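Local coordinates for cell death-related nuclease 4 (Caenorhabditis elegans, PDB 5DK5), which degrades RNA and DNA from the 3' end as a metal-dependent DEDDh exonuclease and takes part in apoptotic DNA degradation, at residues B[215-220]-B[269-274]. Residues are numbered along the deposited sequence; the frame is centred on the assembly and turned at random.
With ZN (zinc ion), chain I.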
# COMPACT_ATOMS: atom_id res chain seq x y z
N ASN B 215 -2.91 5.23 -34.18
CA ASN B 215 -2.07 6.42 -34.27
C ASN B 215 -0.86 6.37 -33.35
O ASN B 215 -0.03 7.28 -33.35
CB ASN B 215 -2.90 7.68 -33.98
CG ASN B 215 -3.65 7.58 -32.66
OD1 ASN B 215 -3.47 6.65 -31.89
ND2 ASN B 215 -4.50 8.57 -32.41
N GLU B 216 -0.76 5.31 -32.56
CA GLU B 216 0.39 5.11 -31.67
C GLU B 216 0.87 3.67 -31.71
O GLU B 216 0.07 2.73 -31.72
CB GLU B 216 0.03 5.51 -30.24
CG GLU B 216 -0.11 7.02 -30.04
CD GLU B 216 -0.16 7.42 -28.57
OE1 GLU B 216 -0.12 6.53 -27.70
OE2 GLU B 216 -0.23 8.64 -28.30
N LEU B 217 2.19 3.51 -31.73
CA LEU B 217 2.84 2.20 -31.74
C LEU B 217 3.88 2.13 -30.63
O LEU B 217 4.43 3.15 -30.23
CB LEU B 217 3.50 1.93 -33.09
CG LEU B 217 2.68 2.19 -34.36
CD1 LEU B 217 3.60 2.21 -35.57
CD2 LEU B 217 1.60 1.15 -34.53
N LEU B 218 4.13 0.92 -30.14
CA LEU B 218 5.18 0.70 -29.15
C LEU B 218 6.39 0.04 -29.79
O LEU B 218 6.30 -1.09 -30.28
CB LEU B 218 4.65 -0.15 -27.99
CG LEU B 218 3.53 0.45 -27.14
CD1 LEU B 218 3.26 -0.43 -25.93
CD2 LEU B 218 3.86 1.88 -26.70
N THR B 219 7.51 0.75 -29.79
CA THR B 219 8.75 0.28 -30.39
C THR B 219 9.84 0.11 -29.33
O THR B 219 9.71 0.62 -28.22
CB THR B 219 9.25 1.24 -31.48
OG1 THR B 219 9.51 2.53 -30.91
CG2 THR B 219 8.22 1.37 -32.59
N CYS B 220 10.91 -0.58 -29.70
CA CYS B 220 11.95 -0.96 -28.74
C CYS B 220 13.02 0.10 -28.53
O CYS B 220 13.80 0.02 -27.58
CB CYS B 220 12.62 -2.25 -29.20
SG CYS B 220 13.41 -2.14 -30.83
N VAL B 269 4.67 -6.57 -36.20
CA VAL B 269 6.09 -6.33 -36.40
C VAL B 269 6.49 -4.99 -35.81
O VAL B 269 5.84 -3.97 -36.08
CB VAL B 269 6.46 -6.36 -37.90
CG1 VAL B 269 7.94 -6.09 -38.10
CG2 VAL B 269 6.07 -7.70 -38.51
N CYS B 270 7.54 -4.98 -35.01
CA CYS B 270 8.04 -3.74 -34.43
C CYS B 270 8.46 -2.79 -35.53
O CYS B 270 9.20 -3.16 -36.44
CB CYS B 270 9.22 -4.01 -33.49
SG CYS B 270 10.04 -2.50 -32.94
N ARG B 271 7.97 -1.56 -35.46
CA ARG B 271 8.22 -0.57 -36.50
C ARG B 271 9.70 -0.21 -36.59
O ARG B 271 10.19 0.13 -37.66
CB ARG B 271 7.38 0.69 -36.25
CG ARG B 271 6.84 1.34 -37.51
CD ARG B 271 5.89 0.42 -38.25
NE ARG B 271 6.34 0.16 -39.62
CZ ARG B 271 6.27 -1.01 -40.24
NH1 ARG B 271 5.77 -2.08 -39.63
NH2 ARG B 271 6.71 -1.12 -41.49
N TYR B 272 10.40 -0.28 -35.46
CA TYR B 272 11.80 0.12 -35.42
C TYR B 272 12.74 -0.97 -35.94
O TYR B 272 13.37 -0.82 -36.98
CB TYR B 272 12.20 0.52 -34.00
CG TYR B 272 13.54 1.21 -33.93
CD1 TYR B 272 14.72 0.48 -33.85
CD2 TYR B 272 13.63 2.59 -33.98
CE1 TYR B 272 15.95 1.10 -33.79
CE2 TYR B 272 14.86 3.23 -33.93
CZ TYR B 272 16.01 2.48 -33.83
OH TYR B 272 17.23 3.11 -33.78
N CYS B 273 12.82 -2.08 -35.20
CA CYS B 273 13.78 -3.14 -35.51
C CYS B 273 13.28 -4.09 -36.59
O CYS B 273 14.02 -4.94 -37.07
CB CYS B 273 14.12 -3.93 -34.25
SG CYS B 273 12.74 -4.89 -33.58
N ARG B 274 12.01 -3.93 -36.97
CA ARG B 274 11.41 -4.72 -38.05
C ARG B 274 11.51 -6.22 -37.79
O ARG B 274 11.67 -7.02 -38.72
CB ARG B 274 12.07 -4.37 -39.39
CG ARG B 274 11.75 -2.97 -39.89
CD ARG B 274 10.30 -2.87 -40.35
NE ARG B 274 9.85 -1.48 -40.43
CZ ARG B 274 10.04 -0.68 -41.47
NH1 ARG B 274 10.69 -1.10 -42.54
NH2 ARG B 274 9.58 0.56 -41.43
ZN ZN I . 11.79 -3.51 -31.87
O HOH W 1 5.87 -1.23 -33.27
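The sulfur of Cys220 lies obliquely to the ring of Tyr272, 5.2 Å from SG to the ring centroid and 55° off the ring normal, a sulfur-aromatic contact at the side of the zinc site. The other flat groups belong to Arg271 and Arg274, and each guanidinium has an atom of the other over one face, toward the rim: Arg274 NE above the Arg271 plane and Arg271 NH2 above that of Arg274, the two planes being inclined to each other. These guanidinium groups lie beyond the aliphatic part of Arg271, which packs against Leu217 and Thr219: CD1 of Leu217 reaches Arg271 CG at 3.9 Å, and Thr219 CG2 meets Arg271 CB at 3.8 Å. Thr219 CB also packs against Tyr272 CB, while its hydroxyl turns to a hydrogen bond with Thr255 OG1 on the adjoining strand 253-256.

No direct hydrogen bond joins 215-220 to 269-274. One water bridges them, donating to Leu218 O and accepting from Arg271 N, but the firm link is zinc, held by Cys220 SG at 2.4 Å, Cys270 SG at 2.3 Å and Cys273 SG at 2.4 Å, with Cys280 as fourth ligand. With SG anti to its backbone N (chi1 171°), Cys270 presents its thiolate both to the metal and to the backbone N-H groups of Tyr272 and Cys273. These two N-H...S bonds are weak, yet they would be expected to temper the negative charge on the sulfur. A weak bond from Arg274 N to Cys270 O helps close the turn. Cys270, Arg271, Tyr272 and Cys273 thus form a CxxC zinc knuckle, which with Cys220 just after strand 216-219 and Cys280 builds a structural-type Cys4 zinc site, tying the loop after strand 253-256 to the sheet of the exonuclease fold.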